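Local coordinates for Glyco_hydro_cc domain-containing protein (Trichoderma gamsii, PDB 6UBD) that probably binds beta-1,3-glucan oligosaccharides through a barrel of the glycoside hydrolase family 128 type, at residues Gly36-Thr41 / Ala241-Leu246; Asp55-Pro60 / Ala85-Gln90; Val71-Gly76 / Tyr100-Asn105; Gly78-Lys83 / Ser110-Ser115. One frame throughout, in Å; residues are numbered along the deposited sequence.

How the contacts relate
Contacts 1 and 3 are buried and join neighbouring parallel strands of the same sheet, whereas contacts 2 and 4 lie nearer the surface and set loops against helix 82-92. Backbone ladders carry the two strand pairs. Contact 3 adds largely apolar side chains to its ladder, while contact 1 ends in a carboxylate that receives a loop. Contact 2 rests on proline, glutamine and arginine packing with a bridging water, and contact 4 on an aspartate of the 110-115 loop that accepts from the first turn of the helix. Trp-56 of contact 2 packs on contact 1. Trp-75 of contact 3 meets Arg-87 of contact 2 and the 110-115 loop of contact 4.

Contact 1: residues Gly36-Thr41 / Ala241-Leu246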
loop_
_atom_site.group_PDB
_atom_site.type_symbol
_atom_site.label_atom_id
_atom_site.label_comp_id
_atom_site.label_asym_id
_atom_site.label_seq_id
_atom_site.Cartn_x
_atom_site.Cartn_y
_atom_site.Cartn_z
ATOM N N GLY A 36 -8.666 3.920 0.197
ATOM C CA GLY A 36 -7.782 4.396 1.266
ATOM C C GLY A 36 -6.738 5.401 0.795
ATOM O O GLY A 36 -6.791 5.844 -0.385
ATOM N N SER A 37 -5.832 5.831 1.665
ATOM C CA SER A 37 -4.730 6.767 1.401
ATOM C C SER A 37 -3.408 6.126 1.846
ATOM O O SER A 37 -3.371 5.489 2.926
ATOM C CB SER A 37 -5.010 8.048 2.160
ATOM O OG SER A 37 -4.033 9.020 1.925
ATOM N N ALA A 38 -2.367 6.308 1.071
ATOM C CA ALA A 38 -0.962 6.007 1.358
ATOM C C ALA A 38 -0.225 7.285 1.654
ATOM O O ALA A 38 0.030 8.067 0.692
ATOM C CB ALA A 38 -0.307 5.200 0.301
ATOM N N GLY A 39 -0.046 7.646 2.932
ATOM C CA GLY A 39 0.358 8.993 3.390
ATOM C C GLY A 39 -0.859 9.812 3.878
ATOM O O GLY A 39 -1.986 9.277 3.868
ATOM N N ASP A 40 -0.593 11.020 4.365
ATOM C CA ASP A 40 -1.641 11.807 5.027
ATOM C C ASP A 40 -1.746 13.248 4.502
ATOM O O ASP A 40 -2.519 14.001 5.064
ATOM C CB ASP A 40 -1.537 11.718 6.560
ATOM C CG ASP A 40 -0.150 12.128 7.059
ATOM O OD1 ASP A 40 0.455 13.057 6.443
ATOM O OD2 ASP A 40 0.343 11.457 8.034
ATOM N N THR A 41 -1.005 13.634 3.473
ATOM C CA THR A 41 -1.092 15.073 3.066
ATOM C C THR A 41 -2.512 15.509 2.617
ATOM O O THR A 41 -2.865 16.655 2.930
ATOM C CB THR A 41 -0.088 15.408 1.964
ATOM O OG1 THR A 41 -0.341 14.664 0.756
ATOM C CG2 THR A 41 1.336 15.231 2.436
ATOM N N ALA A 241 -4.983 2.368 -2.418
ATOM C CA ALA A 241 -4.499 3.577 -1.734
ATOM C C ALA A 241 -3.615 4.442 -2.655
ATOM O O ALA A 241 -2.562 4.031 -3.139
ATOM C CB ALA A 241 -3.739 3.220 -0.477
ATOM N N TYR A 242 -4.069 5.698 -2.893
ATOM C CA TYR A 242 -3.318 6.752 -3.642
ATOM C C TYR A 242 -2.088 7.187 -2.811
ATOM O O TYR A 242 -2.323 7.578 -1.672
ATOM C CB TYR A 242 -4.308 7.917 -3.887
ATOM C CG TYR A 242 -3.870 9.061 -4.780
ATOM C CD1 TYR A 242 -2.742 9.812 -4.488
ATOM C CD2 TYR A 242 -4.614 9.403 -5.911
ATOM C CE1 TYR A 242 -2.354 10.868 -5.308
ATOM C CE2 TYR A 242 -4.277 10.485 -6.708
ATOM C CZ TYR A 242 -3.162 11.236 -6.403
ATOM O OH TYR A 242 -2.844 12.289 -7.271
ATOM N N THR A 243 -0.882 7.139 -3.374
ATOM C CA THR A 243 0.341 7.533 -2.641
ATOM C C THR A 243 0.670 9.015 -2.816
ATOM O O THR A 243 0.559 9.564 -3.943
ATOM C CB THR A 243 1.505 6.620 -3.025
ATOM O OG1 THR A 243 2.576 7.005 -2.125
ATOM C CG2 THR A 243 1.982 6.710 -4.451
ATOM N N ASP A 244 1.204 9.642 -1.797
ATOM C CA ASP A 244 1.777 10.988 -1.859
ATOM C C ASP A 244 3.309 10.955 -1.683
ATOM O O ASP A 244 3.916 11.993 -1.372
ATOM C CB ASP A 244 1.102 11.914 -0.876
ATOM C CG ASP A 244 1.311 11.589 0.593
ATOM O OD1 ASP A 244 2.113 10.708 0.921
ATOM O OD2 ASP A 244 0.631 12.242 1.401
ATOM N N GLY A 245 3.957 9.777 -1.795
ATOM C CA GLY A 245 5.412 9.693 -1.634
ATOM C C GLY A 245 6.167 10.552 -2.632
ATOM O O GLY A 245 5.682 10.924 -3.709
ATOM N N LEU A 246 7.405 10.882 -2.305
ATOM C CA LEU A 246 8.216 11.762 -3.144
ATOM C C LEU A 246 8.800 10.950 -4.303
ATOM O O LEU A 246 8.663 9.698 -4.403
ATOM C CB LEU A 246 9.278 12.447 -2.282
ATOM C CG LEU A 246 8.762 13.365 -1.176
ATOM C CD1 LEU A 246 9.921 14.092 -0.499
ATOM C CD2 LEU A 246 7.735 14.373 -1.698
HETATM O O HOH W 1 2.268 11.741 3.894
#
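Asp-244 OD2 is gripped twice by Thr-41. The hydroxyl OG1 of Thr-41 donates to Asp-244 OD2 at 2.7 Å, arriving on the anti side and somewhat out of the carboxylate plane. Thr-41 N donates to the same Asp-244 OD2 at 3.0 Å, nearly in line with its C-O bond. A water that accepts from Asp-40 N also sits 3.0 Å from Asp-244 OD2. The Thr-41 and Asp-244 side chains come from opposite directions: Asp-244 CG is tucked between its own backbone N and carbonyl carbon (chi1 66°), which turns the carboxylate to the 39-41 loop. A lysine here takes away the carboxylate, and would probably leave Thr-41 N and OG1 without their shared acceptor and the 39-41 loop less firmly held. Behind this loop, strands 36-38 and 241-243 run parallel, the first and last strands of what is, as in the family, a (beta/alpha)8 barrel, so their pairing closes it. Ala-38 carries the ladder: Ala-38 N donates to Tyr-242 O at 3.0 Å, and Asp-244 N to Ala-38 O at 3.2 Å. Ala-38, Ala-241 and Thr-243 share one face, where Ala-38 CB lies 4.0 Å from Ala-241 CB; Trp-56 packs against Thr-243 OG1 and the carbonyl oxygen of Ala-38. Ser-37 and Tyr-242 use the other face, toward helix 43-46, and the Tyr-242 hydroxyl bonds to Trp-252 O. Ser-37 OG donates to Gly-39 O at 2.8 Å, which probably steadies the exit from the strand. A side chain at Gly-39 would run into Asp-244 OD1.

Contact 2: residues Asp55-Pro60 / Ala85-Gln90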
loop_
_atom_site.group_PDB
_atom_site.type_symbol
_atom_site.label_atom_id
_atom_site.label_comp_id
_atom_site.label_asym_id
_atom_site.label_seq_id
_atom_site.Cartn_x
_atom_site.Cartn_y
_atom_site.Cartn_z
ATOM N N ASP A 55 0.731 4.980 6.647
ATOM C CA ASP A 55 1.772 6.015 6.483
ATOM C C ASP A 55 3.160 5.390 6.584
ATOM O O ASP A 55 4.080 6.114 6.929
ATOM C CB ASP A 55 1.555 7.173 7.450
ATOM C CG ASP A 55 1.778 6.779 8.913
ATOM O OD1 ASP A 55 2.078 5.603 9.203
ATOM O OD2 ASP A 55 1.696 7.711 9.776
ATOM N N TRP A 56 3.280 4.129 6.170
ATOM C CA TRP A 56 4.568 3.386 6.201
ATOM C C TRP A 56 5.126 3.144 7.633
ATOM O O TRP A 56 6.226 2.584 7.741
ATOM C CB TRP A 56 5.625 4.036 5.293
ATOM C CG TRP A 56 5.207 4.080 3.839
ATOM C CD1 TRP A 56 5.337 3.107 2.882
ATOM C CD2 TRP A 56 4.592 5.204 3.162
ATOM N NE1 TRP A 56 4.828 3.522 1.678
ATOM C CE2 TRP A 56 4.345 4.774 1.842
ATOM C CE3 TRP A 56 4.195 6.503 3.561
ATOM C CZ2 TRP A 56 3.709 5.619 0.912
ATOM C CZ3 TRP A 56 3.556 7.315 2.620
ATOM C CH2 TRP A 56 3.333 6.894 1.305
ATOM N N THR A 57 4.431 3.586 8.687
ATOM C CA THR A 57 4.903 3.430 10.085
ATOM C C THR A 57 4.127 2.344 10.834
ATOM O O THR A 57 3.102 1.837 10.384
ATOM C CB THR A 57 4.805 4.743 10.884
ATOM O OG1 THR A 57 3.474 4.967 11.420
ATOM C CG2 THR A 57 5.335 5.957 10.124
ATOM N N PRO A 58 4.623 1.882 12.015
ATOM C CA PRO A 58 3.902 0.902 12.833
ATOM C C PRO A 58 2.548 1.348 13.388
ATOM O O PRO A 58 1.773 0.488 13.778
ATOM C CB PRO A 58 4.903 0.623 13.971
ATOM C CG PRO A 58 6.269 0.890 13.358
ATOM C CD PRO A 58 5.986 2.104 12.504
ATOM N N ALA A 59 2.325 2.676 13.438
ATOM C CA ALA A 59 1.148 3.249 14.129
ATOM C C ALA A 59 0.734 4.551 13.440
ATOM O O ALA A 59 1.053 5.646 13.914
ATOM C CB ALA A 59 1.412 3.454 15.590
ATOM N N PRO A 60 -0.009 4.513 12.305
ATOM C CA PRO A 60 -0.421 5.740 11.622
ATOM C C PRO A 60 -1.150 6.637 12.618
ATOM O O PRO A 60 -2.086 6.180 13.228
ATOM C CB PRO A 60 -1.350 5.332 10.497
ATOM C CG PRO A 60 -1.079 3.842 10.303
ATOM C CD PRO A 60 -0.432 3.327 11.555
ATOM N N ALA A 85 15.504 2.315 10.992
ATOM C CA ALA A 85 15.852 1.908 12.368
ATOM C C ALA A 85 14.825 2.391 13.415
ATOM O O ALA A 85 14.463 1.641 14.326
ATOM C CB ALA A 85 17.273 2.363 12.708
ATOM N N GLN A 86 14.357 3.617 13.292
ATOM C CA GLN A 86 13.337 4.169 14.243
ATOM C C GLN A 86 12.054 3.305 14.160
ATOM O O GLN A 86 11.451 2.961 15.190
ATOM C CB GLN A 86 13.030 5.633 13.899
ATOM C CG GLN A 86 14.151 6.593 14.279
ATOM C CD GLN A 86 13.870 8.007 13.831
ATOM O OE1 GLN A 86 12.843 8.279 13.188
ATOM N NE2 GLN A 86 14.822 8.907 14.071
ATOM N N ARG A 87 11.628 2.964 12.944
ATOM C CA ARG A 87 10.369 2.185 12.747
ATOM C C ARG A 87 10.511 0.775 13.275
ATOM O O ARG A 87 9.555 0.243 13.861
ATOM C CB ARG A 87 9.975 2.216 11.273
ATOM C CG ARG A 87 9.567 3.600 10.764
ATOM C CD ARG A 87 9.463 3.690 9.257
ATOM N NE ARG A 87 9.043 4.999 8.839
ATOM C CZ ARG A 87 8.874 5.411 7.596
ATOM N NH1 ARG A 87 9.098 4.587 6.597
ATOM N NH2 ARG A 87 8.440 6.637 7.348
ATOM N N LEU A 88 11.670 0.149 13.077
ATOM C CA LEU A 88 11.820 -1.201 13.684
ATOM C C LEU A 88 11.683 -1.130 15.231
ATOM O O LEU A 88 11.010 -1.993 15.832
ATOM C CB LEU A 88 13.162 -1.821 13.275
ATOM C CG LEU A 88 13.541 -3.129 13.951
ATOM C CD1 LEU A 88 12.616 -4.256 13.523
ATOM C CD2 LEU A 88 14.984 -3.504 13.653
ATOM N N GLN A 89 12.380 -0.180 15.861
ATOM C CA GLN A 89 12.309 -0.023 17.327
ATOM C C GLN A 89 10.849 0.230 17.745
ATOM O O GLN A 89 10.388 -0.427 18.715
ATOM C CB GLN A 89 13.248 1.090 17.795
ATOM C CG GLN A 89 13.244 1.369 19.285
ATOM C CD GLN A 89 14.145 2.517 19.714
ATOM O OE1 GLN A 89 15.366 2.502 19.477
ATOM N NE2 GLN A 89 13.549 3.535 20.349
ATOM N N GLN A 90 10.122 1.143 17.070
ATOM C CA GLN A 90 8.697 1.419 17.403
ATOM C C GLN A 90 7.847 0.153 17.248
ATOM O O GLN A 90 7.013 -0.100 18.109
ATOM C CB GLN A 90 8.243 2.575 16.508
ATOM C CG GLN A 90 6.806 3.028 16.692
ATOM C CD GLN A 90 6.440 4.097 15.656
ATOM O OE1 GLN A 90 7.343 4.607 14.914
ATOM N NE2 GLN A 90 5.124 4.377 15.525
HETATM O O HOH W 2 3.874 6.603 13.633
#
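Arg-87 and Gln-90, one helical turn apart, reach from the helix to the 55-60 loop, and Pro-58 fits against both. The proline ring brings its CG to 3.4 Å from Arg-87 O, at the helix backbone, while Pro-58 CD lies 3.7 Å from Gln-90 OE1. The Gln-90 chain, extended with CG anti to the backbone N (chi1 -180°), reaches across the proline ring at a slant; its amide rests against Pro-58 CD and CG, with Gln-90 NE2 also 3.8 Å from Ala-59 CB. A water then joins the two segments: it accepts from Gln-90 NE2 at 3.2 Å and donates to Thr-57 OG1 and to Ala-59 O. In fold terms, the loop that follows strand 52-54 is packed here on helix 82-92, which comes after the next strand of the barrel, 69-73. The loop is shaped from within by two successive turns. Asp-55 OD1 accepts from both OG1 and N of Thr-57, the second bond closing an Asx turn, and Thr-57 OG1 in turn accepts from Ala-59 N in an ST turn. Arg-87 leaves the helix on the same side as Gln-90, its chain extended from CG to NE, and its guanidinium turns one face to Trp-56 O; NH1 of Arg-87 is 3.7 Å from that oxygen. Thr-57 CG2 comes within 4.0 Å of Arg-87 NE, the two side chains crossing at about a right angle. Trp-75 adds a cation-pi contact to the same guanidinium.

Contact 3: residues Val71-Gly76 / Tyr100-Asn105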
loop_
_atom_site.group_PDB
_atom_site.type_symbol
_atom_site.label_atom_id
_atom_site.label_comp_id
_atom_site.label_asym_id
_atom_site.label_seq_id
_atom_site.Cartn_x
_atom_site.Cartn_y
_atom_site.Cartn_z
ATOM N N VAL A 71 -3.859 1.235 9.326
ATOM C CA VAL A 71 -3.217 -0.040 8.990
ATOM C C VAL A 71 -1.712 0.089 9.306
ATOM O O VAL A 71 -1.008 1.009 8.843
ATOM C CB VAL A 71 -3.468 -0.432 7.533
ATOM C CG1 VAL A 71 -2.678 -1.666 7.097
ATOM C CG2 VAL A 71 -4.953 -0.591 7.276
ATOM N N SER A 72 -1.190 -0.864 10.124
ATOM C CA SER A 72 0.219 -0.867 10.567
ATOM C C SER A 72 1.141 -1.408 9.467
ATOM O O SER A 72 0.694 -2.224 8.644
ATOM C CB SER A 72 0.286 -1.732 11.824
ATOM O OG SER A 72 1.609 -1.903 12.371
ATOM N N MET A 73 2.394 -1.011 9.518
ATOM C CA MET A 73 3.444 -1.585 8.629
ATOM C C MET A 73 4.709 -1.855 9.451
ATOM O O MET A 73 5.061 -1.023 10.281
ATOM C CB MET A 73 3.784 -0.629 7.466
ATOM C CG MET A 73 4.856 -1.129 6.549
ATOM S SD MET A 73 5.251 -0.104 5.106
ATOM C CE MET A 73 3.746 -0.127 4.127
ATOM N N LEU A 74 5.406 -2.951 9.142
ATOM C CA LEU A 74 6.863 -3.062 9.449
ATOM C C LEU A 74 7.645 -2.815 8.135
ATOM O O LEU A 74 7.652 -3.655 7.265
ATOM C CB LEU A 74 7.228 -4.414 10.070
ATOM C CG LEU A 74 8.726 -4.638 10.281
ATOM C CD1 LEU A 74 9.322 -3.565 11.198
ATOM C CD2 LEU A 74 8.999 -5.982 10.928
ATOM N N TRP A 75 8.233 -1.627 8.004
ATOM C CA TRP A 75 8.779 -1.177 6.727
ATOM C C TRP A 75 9.977 -2.041 6.277
ATOM O O TRP A 75 10.092 -2.369 5.056
ATOM C CB TRP A 75 9.134 0.322 6.849
ATOM C CG TRP A 75 9.609 1.012 5.595
ATOM C CD1 TRP A 75 8.825 1.729 4.704
ATOM C CD2 TRP A 75 10.963 1.170 5.099
ATOM N NE1 TRP A 75 9.570 2.254 3.680
ATOM C CE2 TRP A 75 10.889 1.929 3.909
ATOM C CE3 TRP A 75 12.231 0.687 5.513
ATOM C CZ2 TRP A 75 12.032 2.280 3.172
ATOM C CZ3 TRP A 75 13.348 1.026 4.782
ATOM C CH2 TRP A 75 13.247 1.809 3.617
ATOM N N GLY A 76 10.914 -2.324 7.193
ATOM C CA GLY A 76 12.128 -3.039 6.829
ATOM C C GLY A 76 12.786 -3.691 8.018
ATOM O O GLY A 76 12.143 -3.981 9.037
ATOM N N TYR A 100 -4.955 -4.786 11.218
ATOM C CA TYR A 100 -4.311 -5.107 9.934
ATOM C C TYR A 100 -2.833 -4.700 10.013
ATOM O O TYR A 100 -2.549 -3.571 10.456
ATOM C CB TYR A 100 -4.984 -4.354 8.777
ATOM C CG TYR A 100 -6.483 -4.589 8.587
ATOM C CD1 TYR A 100 -7.425 -3.851 9.286
ATOM C CD2 TYR A 100 -6.966 -5.573 7.747
ATOM C CE1 TYR A 100 -8.793 -4.100 9.148
ATOM C CE2 TYR A 100 -8.326 -5.802 7.573
ATOM C CZ TYR A 100 -9.256 -5.078 8.309
ATOM O OH TYR A 100 -10.615 -5.298 8.191
ATOM N N VAL A 101 -1.933 -5.584 9.530
ATOM C CA VAL A 101 -0.483 -5.265 9.523
ATOM C C VAL A 101 0.092 -5.718 8.185
ATOM O O VAL A 101 -0.126 -6.883 7.799
ATOM C CB VAL A 101 0.272 -5.805 10.714
ATOM C CG1 VAL A 101 0.090 -7.238 10.846
ATOM C CG2 VAL A 101 1.768 -5.480 10.749
ATOM N N MET A 102 0.864 -4.833 7.562
ATOM C CA MET A 102 1.565 -5.148 6.322
ATOM C C MET A 102 3.067 -5.402 6.579
ATOM O O MET A 102 3.708 -4.672 7.382
ATOM C CB MET A 102 1.430 -3.981 5.314
ATOM C CG MET A 102 -0.012 -3.593 4.935
ATOM S SD MET A 102 -0.200 -2.138 3.955
ATOM C CE MET A 102 0.286 -0.833 5.082
ATOM N N GLY A 103 3.652 -6.282 5.752
ATOM C CA GLY A 103 5.097 -6.489 5.744
ATOM C C GLY A 103 5.888 -5.493 4.909
ATOM O O GLY A 103 5.386 -4.347 4.606
ATOM N N PHE A 104 7.102 -5.871 4.550
ATOM C CA PHE A 104 8.167 -4.929 4.156
ATOM C C PHE A 104 7.782 -4.119 2.888
ATOM O O PHE A 104 7.179 -4.677 1.962
ATOM C CB PHE A 104 9.502 -5.629 3.970
ATOM C CG PHE A 104 9.732 -6.711 4.999
ATOM C CD1 PHE A 104 9.886 -6.420 6.367
ATOM C CD2 PHE A 104 9.692 -8.050 4.637
ATOM C CE1 PHE A 104 9.995 -7.425 7.329
ATOM C CE2 PHE A 104 9.766 -9.046 5.606
ATOM C CZ PHE A 104 9.909 -8.738 6.925
ATOM N N ASN A 105 8.307 -2.881 2.890
ATOM C CA ASN A 105 8.087 -1.986 1.715
ATOM C C ASN A 105 9.221 -2.135 0.686
ATOM O O ASN A 105 10.278 -1.551 0.918
ATOM C CB ASN A 105 7.882 -0.563 2.235
ATOM C CG ASN A 105 7.495 0.420 1.132
ATOM O OD1 ASN A 105 6.307 0.385 0.760
ATOM N ND2 ASN A 105 8.468 1.090 0.526
#
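Strands 69-73 and 100-102, with helix 82-92 linking them, form a beta-alpha-beta unit of the barrel, and here the two strands pair in parallel. Ser-72 makes the first two bonds of the ladder: Ser-72 N donates to Tyr-100 O at 3.0 Å, and Met-102 N to Ser-72 O at 2.8 Å. Leu-74 N then meets Met-102 O almost head-on, at 3.0 Å. Past the strand ends the chains stay together, since Asn-105 N donates to Trp-75 O at 2.9 Å. Met-73 and Met-102 share a face, where their CE methyls meet at 3.7 Å; both bend at their last torsion (Met-102 chi3 -68°), which brings the two methyls together, and Met-102 CE also touches Val-71 CG1. Farther on, Leu-74 and Phe-104 lie side by side, pointing the same way. Asn-105 CB stands over the five-membered ring of Trp-75, 3.8 Å from its centroid, a CH-pi contact with amide and indole planes only 18° apart. Asn-105 begins an Asn-Glu-Pro sequence, as at the end of the fourth strand in clan GH-A hydrolases. The backbone bonds fix the register, while the indole face and the Trp-75 carbonyl together probably limit how Asn-105 can move.

Contact 4: residues Gly78-Lys83 / Ser110-Ser115; sequences GNNGQK and SGADVS
Asp-113 and Lys-83 cross at about a right angle, the carboxylate lying at the backbone of the lysine while the lysine chain runs past it. Lys-83 N donates to Asp-113 OD2 at 2.8 Å through the syn lone pair, and the CB of Lys-83 rests 3.4 Å from that same OD2. The ammonium bends away at its last torsion (chi4 76°) and meets the carboxylate through a water that accepts from Lys-83 NZ and donates to Asp-113 OD2. Asp-113 OD1 takes a further bond from Asp-84 N. Replacing Asp-113 by an alanine is likely to leave Lys-83 N and Asp-84 N without their acceptors, OD2 and OD1. Gly-81, at the N-cap position, passes close by with its CA 3.3 Å from Asp-113 OD1, where a side chain would collide. Asn-80 meets the 110-115 loop at Gly-111 and Ser-115. Its CG is anti to the backbone N (chi1 -173°), sending ND2 between two carbonyls, with weak bonds to Ser-115 O at 2.7 Å and Gly-111 O at 3.1 Å; its OD1 is linked by a water to Gly-111 N. Between the two side chains, Asp-113 N donates to Asn-80 O at 2.9 Å, in the carbonyl plane. The start of helix 82-92 draws its carboxylate from the 110-115 loop, and that negative charge probably interacts favourably with the helix dipole.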
loop_
_atom_site.group_PDB
_atom_site.type_symbol
_atom_site.label_atom_id
_atom_site.label_comp_id
_atom_site.label_asym_id
_atom_site.label_seq_id
_atom_site.Cartn_x
_atom_site.Cartn_y
_atom_site.Cartn_z
ATOM N N GLY A 78 15.681 -2.357 9.616
ATOM C CA GLY A 78 16.359 -1.422 10.497
ATOM C C GLY A 78 17.852 -1.242 10.231
ATOM O O GLY A 78 18.488 -0.562 11.040
ATOM N N ASN A 79 18.362 -1.637 9.073
ATOM C CA ASN A 79 19.777 -1.419 8.676
ATOM C C ASN A 79 19.900 -0.663 7.355
ATOM O O ASN A 79 21.002 -0.639 6.786
ATOM C CB ASN A 79 20.558 -2.760 8.723
ATOM C CG ASN A 79 20.647 -3.347 10.114
ATOM O OD1 ASN A 79 21.252 -2.704 10.958
ATOM N ND2 ASN A 79 19.926 -4.449 10.327
ATOM N N ASN A 80 18.810 -0.091 6.823
ATOM C CA ASN A 80 18.848 0.709 5.568
ATOM C C ASN A 80 18.183 2.060 5.771
ATOM O O ASN A 80 17.452 2.512 4.861
ATOM C CB ASN A 80 18.213 -0.095 4.434
ATOM C CG ASN A 80 18.377 0.597 3.087
ATOM O OD1 ASN A 80 19.452 1.179 2.806
ATOM N ND2 ASN A 80 17.334 0.619 2.215
ATOM N N GLY A 81 18.477 2.763 6.834
ATOM C CA GLY A 81 18.103 4.174 6.968
ATOM C C GLY A 81 17.748 4.623 8.391
ATOM O O GLY A 81 17.398 3.802 9.243
ATOM N N GLN A 82 17.885 5.940 8.615
ATOM C CA GLN A 82 17.511 6.537 9.938
ATOM C C GLN A 82 16.090 6.152 10.330
ATOM O O GLN A 82 15.830 5.725 11.477
ATOM C CB GLN A 82 17.784 8.035 9.944
ATOM C CG GLN A 82 17.592 8.674 11.333
ATOM C CD GLN A 82 18.148 10.093 11.440
ATOM O OE1 GLN A 82 19.131 10.344 12.153
ATOM N NE2 GLN A 82 17.497 11.043 10.772
ATOM N N LYS A 83 15.139 6.449 9.445
ATOM C CA LYS A 83 13.703 6.144 9.719
ATOM C C LYS A 83 13.469 4.634 9.773
ATOM O O LYS A 83 12.645 4.157 10.590
ATOM C CB LYS A 83 12.779 6.805 8.701
ATOM C CG LYS A 83 12.781 8.339 8.742
ATOM C CD LYS A 83 11.821 9.064 7.724
ATOM C CE LYS A 83 11.813 10.563 7.911
ATOM N NZ LYS A 83 13.047 11.139 7.341
ATOM N N SER A 110 16.525 -0.655 -3.562
ATOM C CA SER A 110 17.578 -0.061 -2.723
ATOM C C SER A 110 17.341 1.442 -2.548
ATOM O O SER A 110 16.435 2.052 -3.149
ATOM C CB SER A 110 18.992 -0.383 -3.289
ATOM O OG SER A 110 19.135 0.180 -4.564
ATOM N N GLY A 111 18.148 2.020 -1.680
ATOM C CA GLY A 111 18.097 3.451 -1.381
ATOM C C GLY A 111 17.729 3.662 0.091
ATOM O O GLY A 111 16.681 3.148 0.548
ATOM N N ALA A 112 18.598 4.334 0.828
ATOM C CA ALA A 112 18.394 4.563 2.276
ATOM C C ALA A 112 17.073 5.294 2.515
ATOM O O ALA A 112 16.804 6.345 1.902
ATOM C CB ALA A 112 19.545 5.321 2.879
ATOM N N ASP A 113 16.225 4.697 3.366
ATOM C CA ASP A 113 14.843 5.201 3.649
ATOM C C ASP A 113 13.935 5.330 2.403
ATOM O O ASP A 113 12.904 6.015 2.503
ATOM C CB ASP A 113 14.886 6.488 4.505
ATOM C CG ASP A 113 15.103 6.247 5.996
ATOM O OD1 ASP A 113 14.942 5.068 6.463
ATOM O OD2 ASP A 113 15.457 7.198 6.723
ATOM N N VAL A 114 14.305 4.687 1.307
ATOM C CA VAL A 114 13.485 4.694 0.067
ATOM C C VAL A 114 12.752 3.356 -0.093
ATOM O O VAL A 114 11.541 3.300 -0.192
ATOM C CB VAL A 114 14.271 5.047 -1.206
ATOM C CG1 VAL A 114 13.407 4.979 -2.452
ATOM C CG2 VAL A 114 14.963 6.393 -1.039
ATOM N N SER A 115 13.506 2.274 -0.122
ATOM C CA SER A 115 13.024 0.873 -0.248
ATOM C C SER A 115 13.783 -0.017 0.748
ATOM O O SER A 115 14.929 0.314 1.043
ATOM C CB SER A 115 13.159 0.398 -1.717
ATOM O OG SER A 115 12.453 1.258 -2.623
HETATM O O HOH W 3 20.018 0.609 0.118
HETATM O O HOH W 4 15.501 9.795 6.004
#